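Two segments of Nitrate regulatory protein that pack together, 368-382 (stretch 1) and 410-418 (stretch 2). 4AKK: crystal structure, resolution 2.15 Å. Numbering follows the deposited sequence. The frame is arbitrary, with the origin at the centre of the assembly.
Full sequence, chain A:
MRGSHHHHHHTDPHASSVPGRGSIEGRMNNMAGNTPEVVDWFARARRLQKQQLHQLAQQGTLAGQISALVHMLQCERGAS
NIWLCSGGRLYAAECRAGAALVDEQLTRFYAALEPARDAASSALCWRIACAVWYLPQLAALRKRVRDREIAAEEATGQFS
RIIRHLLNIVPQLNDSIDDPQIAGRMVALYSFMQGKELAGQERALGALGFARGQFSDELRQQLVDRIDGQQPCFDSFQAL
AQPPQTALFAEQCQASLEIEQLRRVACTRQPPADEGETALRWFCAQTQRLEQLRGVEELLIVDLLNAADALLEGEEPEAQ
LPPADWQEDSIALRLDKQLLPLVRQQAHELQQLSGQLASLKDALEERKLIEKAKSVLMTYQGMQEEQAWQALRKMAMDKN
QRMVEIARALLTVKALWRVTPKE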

ATOM      1  N   LYS A 368      13.864 -10.090 -14.627  1.00 35.22           N
ATOM      2  CA  LYS A 368      15.264 -10.081 -14.199  1.00 38.91           C
ATOM      3  C   LYS A 368      15.407 -10.816 -12.865  1.00 36.65           C
ATOM      4  O   LYS A 368      16.333 -11.606 -12.654  1.00 37.26           O
ATOM      5  N   LEU A 369      14.483 -10.541 -11.960  1.00 34.72           N
ATOM      6  CA  LEU A 369      14.455 -11.235 -10.681  1.00 33.11           C
ATOM      7  C   LEU A 369      14.225 -12.728 -10.843  1.00 31.36           C
ATOM      8  O   LEU A 369      14.879 -13.537 -10.183  1.00 30.54           O
ATOM      9  N   ILE A 370      13.301 -13.092 -11.731  1.00 31.88           N
ATOM     10  CA  ILE A 370      13.002 -14.490 -11.984  1.00 26.58           C
ATOM     11  C   ILE A 370      14.183 -15.217 -12.630  1.00 33.33           C
ATOM     12  O   ILE A 370      14.448 -16.381 -12.323  1.00 32.03           O
ATOM     13  N   GLU A 371      14.890 -14.534 -13.529  1.00 34.52           N
ATOM     14  CA  GLU A 371      16.073 -15.124 -14.156  1.00 38.02           C
ATOM     15  C   GLU A 371      17.161 -15.400 -13.112  1.00 36.30           C
ATOM     16  O   GLU A 371      17.730 -16.494 -13.062  1.00 39.35           O
ATOM     17  N   LYS A 372      17.435 -14.408 -12.272  1.00 35.00           N
ATOM     18  CA  LYS A 372      18.332 -14.598 -11.126  1.00 37.68           C
ATOM     19  C   LYS A 372      17.944 -15.781 -10.219  1.00 36.28           C
ATOM     20  O   LYS A 372      18.784 -16.614  -9.871  1.00 36.56           O
ATOM     21  N   ALA A 373      16.681 -15.856  -9.816  1.00 36.01           N
ATOM     22  CA  ALA A 373      16.240 -17.002  -9.015  1.00 32.47           C
ATOM     23  C   ALA A 373      16.461 -18.328  -9.749  1.00 39.28           C
ATOM     24  O   ALA A 373      16.850 -19.327  -9.138  1.00 36.53           O
ATOM     25  N   LYS A 374      16.209 -18.340 -11.056  1.00 36.57           N
ATOM     26  CA  LYS A 374      16.462 -19.536 -11.855  1.00 40.63           C
ATOM     27  C   LYS A 374      17.934 -19.945 -11.783  1.00 41.72           C
ATOM     28  O   LYS A 374      18.253 -21.113 -11.557  1.00 40.52           O
ATOM     29  N   SER A 375      18.824 -18.978 -11.973  1.00 39.67           N
ATOM     30  CA  SER A 375      20.259 -19.236 -11.879  1.00 46.43           C
ATOM     31  C   SER A 375      20.637 -19.831 -10.528  1.00 45.01           C
ATOM     32  O   SER A 375      21.471 -20.730 -10.457  1.00 47.16           O
ATOM     33  N   VAL A 376      20.021 -19.333  -9.460  1.00 42.54           N
ATOM     34  CA  VAL A 376      20.300 -19.855  -8.127  1.00 41.02           C
ATOM     35  C   VAL A 376      19.986 -21.341  -8.055  1.00 47.45           C
ATOM     36  O   VAL A 376      20.769 -22.121  -7.515  1.00 48.63           O
ATOM     37  N   LEU A 377      18.834 -21.728  -8.593  1.00 42.51           N
ATOM     38  CA  LEU A 377      18.443 -23.131  -8.634  1.00 45.45           C
ATOM     39  C   LEU A 377      19.344 -23.936  -9.573  1.00 45.76           C
ATOM     40  O   LEU A 377      19.652 -25.096  -9.312  1.00 47.86           O
ATOM     41  N   MET A 378      19.771 -23.314 -10.664  1.00 42.39           N
ATOM     42  CA  MET A 378      20.604 -24.003 -11.638  1.00 47.92           C
ATOM     43  C   MET A 378      21.990 -24.310 -11.067  1.00 54.43           C
ATOM     44  O   MET A 378      22.609 -25.314 -11.422  1.00 55.48           O
ATOM     45  N   THR A 379      22.456 -23.453 -10.162  1.00 55.29           N
ATOM     46  CA  THR A 379      23.806 -23.555  -9.617  1.00 53.25           C
ATOM     47  C   THR A 379      23.890 -24.373  -8.330  1.00 56.39           C
ATOM     48  O   THR A 379      24.684 -25.306  -8.223  1.00 59.80           O
ATOM     49  N   TYR A 380      23.070 -24.017  -7.354  1.00 52.18           N
ATOM     50  CA  TYR A 380      23.168 -24.623  -6.037  1.00 57.26           C
ATOM     51  C   TYR A 380      22.295 -25.854  -5.903  1.00 65.30           C
ATOM     52  O   TYR A 380      22.234 -26.460  -4.837  1.00 75.07           O
ATOM     53  N   GLN A 381      21.630 -26.238  -6.985  1.00 62.75           N
ATOM     54  CA  GLN A 381      20.710 -27.364  -6.911  1.00 63.18           C
ATOM     55  C   GLN A 381      20.713 -28.213  -8.181  1.00 61.85           C
ATOM     56  O   GLN A 381      20.009 -29.217  -8.269  1.00 66.51           O
ATOM     57  N   GLY A 382      21.513 -27.801  -9.157  1.00 58.62           N
ATOM     58  CA  GLY A 382      21.760 -28.606 -10.339  1.00 55.58           C
ATOM     59  C   GLY A 382      20.565 -28.785 -11.249  1.00 63.01           C
ATOM     60  O   GLY A 382      20.462 -29.782 -11.964  1.00 65.99           O
ATOM     61  N   LEU A 410      13.483 -16.110  -2.623  1.00 29.36           N
ATOM     62  CA  LEU A 410      14.689 -16.940  -2.716  1.00 33.35           C
ATOM     63  C   LEU A 410      15.987 -16.124  -2.725  1.00 37.97           C
ATOM     64  O   LEU A 410      16.987 -16.540  -2.142  1.00 34.94           O
ATOM     65  N   LEU A 411      15.969 -14.970  -3.387  1.00 32.71           N
ATOM     66  CA  LEU A 411      17.138 -14.094  -3.423  1.00 33.73           C
ATOM     67  C   LEU A 411      17.385 -13.474  -2.046  1.00 35.15           C
ATOM     68  O   LEU A 411      18.523 -13.199  -1.663  1.00 36.87           O
ATOM     69  N   THR A 412      16.309 -13.260  -1.301  1.00 32.62           N
ATOM     70  CA  THR A 412      16.416 -12.715   0.041  1.00 32.69           C
ATOM     71  C   THR A 412      17.181 -13.635   0.990  1.00 33.89           C
ATOM     72  O   THR A 412      17.881 -13.169   1.883  1.00 35.26           O
ATOM     73  N   VAL A 413      17.053 -14.941   0.803  1.00 38.12           N
ATOM     74  CA  VAL A 413      17.686 -15.881   1.719  1.00 41.28           C
ATOM     75  C   VAL A 413      18.808 -16.717   1.089  1.00 44.39           C
ATOM     76  O   VAL A 413      19.250 -17.709   1.672  1.00 44.27           O
ATOM     77  N   LYS A 414      19.279 -16.341  -0.090  1.00 45.82           N
ATOM     78  CA  LYS A 414      20.178 -17.256  -0.806  1.00 61.78           C
ATOM     79  C   LYS A 414      21.538 -17.404  -0.116  1.00 61.33           C
ATOM     80  O   LYS A 414      22.305 -18.308  -0.441  1.00 71.84           O
ATOM     81  N   ALA A 415      21.817 -16.534   0.849  1.00 54.04           N
ATOM     82  CA  ALA A 415      22.985 -16.710   1.701  1.00 61.05           C
ATOM     83  C   ALA A 415      22.928 -18.053   2.429  1.00 64.03           C
ATOM     84  O   ALA A 415      23.944 -18.554   2.892  1.00 71.98           O
ATOM     85  N   LEU A 416      21.736 -18.629   2.524  1.00 58.58           N
ATOM     86  CA  LEU A 416      21.558 -19.936   3.147  1.00 60.66           C
ATOM     87  C   LEU A 416      21.999 -21.082   2.237  1.00 72.24           C
ATOM     88  O   LEU A 416      22.452 -22.121   2.715  1.00 80.82           O
ATOM     89  N   TRP A 417      21.854 -20.901   0.930  1.00 72.93           N
ATOM     90  CA  TRP A 417      22.355 -21.885  -0.025  1.00 81.92           C
ATOM     91  C   TRP A 417      23.868 -21.759  -0.218  1.00 81.16           C
ATOM     92  O   TRP A 417      24.563 -22.750  -0.454  1.00 78.43           O
ATOM     93  N   ARG A 418      24.363 -20.528  -0.110  1.00 84.85           N
ATOM     94  CA  ARG A 418      25.776 -20.219  -0.326  1.00 86.15           C
ATOM     95  C   ARG A 418      26.678 -21.013   0.612  1.00 90.97           C
ATOM     96  O   ARG A 418      27.593 -20.458   1.224  1.00 95.15           O
TER

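Leu 410 opens the contact. Its CA-to-CB bond points toward stretch 1, with chi1 t and chi2 p. This places Leu 410 CD2 among three side chains: 3.9 Å from Val 376 CG1, 3.9 Å from Leu 377 CD2 and 4.1 Å from Ala 373 CB. Leu 410 CD2 also lies 3.8 Å from Ala 373 O.

Leu 411 starts sideways, but its m, t rotamer carries the end inward. It is a knob in a hole formed by Leu 369, Lys 372, Ala 373 and Val 376. Leu 411 CD1 lies 3.9 Å from Leu 369 CD2, and Leu 411 CD2 lies 3.9 Å from Lys 372 CB.

Thr 412, Val 413, Ala 415 and Leu 416 make no contact. Lys 414 (chi1 p) starts toward stretch 1, and Lys 414 CD sits 3.8 Å from Val 376 CG2. Its end leads away, so the contact is made by the aliphatic chain.

The CA-to-CB bond of Trp 417 points toward stretch 1; chi1 is -100°, between wells, and the residue is poorly ordered. Tyr 380 O lies over one ring face, 3.7 Å from Trp 417 CZ3. Gln 381 OE1 approaches Trp 417 CZ2 at 3.1 Å. Arg 418 CA is 4.2 Å from Tyr 380 CE1.

No hydrogen bond crosses between the stretches; the packing is mainly apolar.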

ATOM      1  CB  LYS A 368      15.784  -8.645 -14.046  1.00 37.25           C
ATOM      2  CG  LYS A 368      17.226  -8.584 -13.533  1.00 37.45           C
ATOM      3  CD  LYS A 368      17.400  -7.527 -12.452  1.00 50.00           C
ATOM      4  CE  LYS A 368      17.080  -6.141 -12.976  1.00 53.29           C
ATOM      5  NZ  LYS A 368      17.717  -5.080 -12.153  1.00 56.57           N
ATOM      6  CB  LEU A 369      13.385 -10.630  -9.788  1.00 35.33           C
ATOM      7  CG  LEU A 369      13.699  -9.180  -9.452  1.00 38.41           C
ATOM      8  CD1 LEU A 369      12.506  -8.488  -8.801  1.00 35.09           C
ATOM      9  CD2 LEU A 369      14.930  -9.122  -8.559  1.00 41.94           C
ATOM     10  CB  ILE A 370      11.740 -14.655 -12.861  1.00 29.99           C
ATOM     11  CG1 ILE A 370      10.487 -14.246 -12.072  1.00 34.43           C
ATOM     12  CG2 ILE A 370      11.603 -16.084 -13.301  1.00 27.43           C
ATOM     13  CD1 ILE A 370       9.285 -13.885 -12.938  1.00 31.13           C
ATOM     14  CB  GLU A 371      16.602 -14.233 -15.284  1.00 38.91           C
ATOM     15  CG  GLU A 371      15.682 -14.163 -16.510  1.00 39.08           C
ATOM     16  CD  GLU A 371      15.415 -15.523 -17.117  1.00 44.73           C
ATOM     17  OE1 GLU A 371      16.283 -16.415 -16.997  1.00 46.87           O
ATOM     18  OE2 GLU A 371      14.334 -15.705 -17.711  1.00 57.43           O
ATOM     19  CB  LYS A 372      18.395 -13.326 -10.292  1.00 38.55           C
ATOM     20  CG  LYS A 372      19.204 -12.188 -10.892  1.00 44.15           C
ATOM     21  CD  LYS A 372      18.991 -10.921 -10.060  1.00 51.02           C
ATOM     22  CE  LYS A 372      19.957  -9.806 -10.425  1.00 62.36           C
ATOM     23  NZ  LYS A 372      21.236  -9.914  -9.672  1.00 79.35           N
ATOM     24  CB  ALA A 373      14.794 -16.854  -8.594  1.00 26.69           C
ATOM     25  CB  LYS A 374      16.041 -19.327 -13.307  1.00 37.57           C
ATOM     26  CG  LYS A 374      14.560 -19.564 -13.563  1.00 42.27           C
ATOM     27  CD  LYS A 374      14.125 -18.975 -14.908  1.00 44.27           C
ATOM     28  CE  LYS A 374      15.072 -19.375 -16.035  1.00 45.79           C
ATOM     29  NZ  LYS A 374      14.707 -18.732 -17.338  1.00 51.38           N
ATOM     30  CB  SER A 375      21.054 -17.959 -12.127  1.00 44.72           C
ATOM     31  OG  SER A 375      20.608 -17.337 -13.319  1.00 51.17           O
ATOM     32  CB  VAL A 376      19.517 -19.106  -7.026  1.00 38.38           C
ATOM     33  CG1 VAL A 376      19.536 -19.905  -5.721  1.00 43.36           C
ATOM     34  CG2 VAL A 376      20.097 -17.705  -6.820  1.00 42.52           C
ATOM     35  CB  LEU A 377      16.977 -23.268  -9.054  1.00 43.42           C
ATOM     36  CG  LEU A 377      15.949 -22.609  -8.124  1.00 40.48           C
ATOM     37  CD1 LEU A 377      14.552 -22.666  -8.698  1.00 37.80           C
ATOM     38  CD2 LEU A 377      15.992 -23.254  -6.753  1.00 43.14           C
ATOM     39  CB  MET A 378      20.705 -23.195 -12.933  1.00 50.04           C
ATOM     40  CG  MET A 378      19.453 -23.276 -13.810  1.00 48.51           C
ATOM     41  SD  MET A 378      19.350 -21.958 -15.040  1.00 38.65           S
ATOM     42  CE  MET A 378      20.708 -22.363 -16.136  1.00 44.48           C
ATOM     43  CB  THR A 379      24.381 -22.166  -9.331  1.00 54.10           C
ATOM     44  OG1 THR A 379      24.452 -21.420 -10.551  1.00 54.26           O
ATOM     45  CG2 THR A 379      25.763 -22.284  -8.720  1.00 56.37           C
ATOM     46  CB  TYR A 380      22.823 -23.597  -4.959  1.00 56.79           C
ATOM     47  CG  TYR A 380      23.745 -22.405  -5.005  1.00 61.02           C
ATOM     48  CD1 TYR A 380      24.957 -22.414  -4.326  1.00 59.49           C
ATOM     49  CD2 TYR A 380      23.424 -21.285  -5.758  1.00 56.83           C
ATOM     50  CE1 TYR A 380      25.816 -21.331  -4.384  1.00 57.49           C
ATOM     51  CE2 TYR A 380      24.274 -20.197  -5.819  1.00 55.23           C
ATOM     52  CZ  TYR A 380      25.468 -20.225  -5.129  1.00 62.25           C
ATOM     53  OH  TYR A 380      26.315 -19.141  -5.189  1.00 68.50           O
ATOM     54  CB  GLN A 381      19.305 -26.868  -6.578  1.00 66.97           C
ATOM     55  CG  GLN A 381      18.470 -27.864  -5.806  1.00 74.65           C
ATOM     56  CD  GLN A 381      17.576 -27.186  -4.797  1.00 75.69           C
ATOM     57  OE1 GLN A 381      17.731 -25.996  -4.522  1.00 81.70           O
ATOM     58  NE2 GLN A 381      16.638 -27.939  -4.231  1.00 79.01           N
ATOM     59  CB  LEU A 410      14.631 -17.868  -3.935  1.00 32.46           C
ATOM     60  CG  LEU A 410      15.884 -18.676  -4.299  1.00 38.55           C
ATOM     61  CD1 LEU A 410      16.329 -19.557  -3.141  1.00 39.91           C
ATOM     62  CD2 LEU A 410      15.650 -19.521  -5.554  1.00 35.01           C
ATOM     63  CB  LEU A 411      16.963 -12.998  -4.481  1.00 30.71           C
ATOM     64  CG  LEU A 411      16.784 -13.453  -5.931  1.00 33.89           C
ATOM     65  CD1 LEU A 411      16.339 -12.291  -6.805  1.00 35.35           C
ATOM     66  CD2 LEU A 411      18.062 -14.069  -6.465  1.00 35.47           C
ATOM     67  CB  THR A 412      15.034 -12.406   0.633  1.00 34.22           C
ATOM     68  OG1 THR A 412      14.379 -11.429  -0.187  1.00 33.73           O
ATOM     69  CG2 THR A 412      15.173 -11.860   2.056  1.00 31.56           C
ATOM     70  CB  VAL A 413      16.652 -16.863   2.309  1.00 41.52           C
ATOM     71  CG1 VAL A 413      15.534 -16.119   3.018  1.00 38.09           C
ATOM     72  CG2 VAL A 413      16.103 -17.759   1.221  1.00 43.09           C
ATOM     73  CB  LYS A 414      20.314 -16.919  -2.302  1.00 45.62           C
ATOM     74  CG  LYS A 414      20.883 -15.551  -2.587  1.00 53.50           C
ATOM     75  CD  LYS A 414      21.369 -15.442  -4.028  1.00 41.07           C
ATOM     76  CE  LYS A 414      21.642 -13.993  -4.380  1.00 52.86           C
ATOM     77  NZ  LYS A 414      22.642 -13.370  -3.461  1.00 72.68           N
ATOM     78  CB  ALA A 415      23.090 -15.577   2.699  1.00 60.40           C
ATOM     79  CB  LEU A 416      20.102 -20.136   3.551  1.00 60.80           C
ATOM     80  CG  LEU A 416      19.655 -19.361   4.784  1.00 55.24           C
ATOM     81  CD1 LEU A 416      18.160 -19.502   4.963  1.00 56.65           C
ATOM     82  CD2 LEU A 416      20.388 -19.878   5.997  1.00 47.75           C
ATOM     83  CB  TRP A 417      21.642 -21.749  -1.369  1.00 79.21           C
ATOM     84  CG  TRP A 417      20.548 -22.749  -1.567  1.00 92.64           C
ATOM     85  CD1 TRP A 417      19.241 -22.491  -1.872  1.00 92.46           C
ATOM     86  CD2 TRP A 417      20.665 -24.177  -1.472  1.00 99.78           C
ATOM     87  NE1 TRP A 417      18.539 -23.670  -1.977  1.00 94.39           N
ATOM     88  CE2 TRP A 417      19.388 -24.718  -1.736  1.00 98.94           C
ATOM     89  CE3 TRP A 417      21.725 -25.050  -1.193  1.00 96.56           C
ATOM     90  CZ2 TRP A 417      19.142 -26.095  -1.725  1.00 93.26           C
ATOM     91  CZ3 TRP A 417      21.479 -26.416  -1.184  1.00 95.62           C
ATOM     92  CH2 TRP A 417      20.198 -26.924  -1.448  1.00 93.69           C
ATOM     93  CB  ARG A 418      26.018 -18.720  -0.136  1.00 84.69           C
ATOM     94  CG  ARG A 418      27.333 -18.217  -0.698  1.00 95.04           C
ATOM     95  CD  ARG A 418      27.681 -16.856  -0.115  1.00103.86           C
ATOM     96  NE  ARG A 418      26.513 -15.980  -0.049  1.00 99.93           N
ATOM     97  CZ  ARG A 418      26.109 -15.196  -1.044  1.00107.18           C
ATOM     98  NH1 ARG A 418      26.778 -15.177  -2.189  1.00114.88           N
ATOM     99  NH2 ARG A 418      25.034 -14.431  -0.896  1.00 95.84           N
TER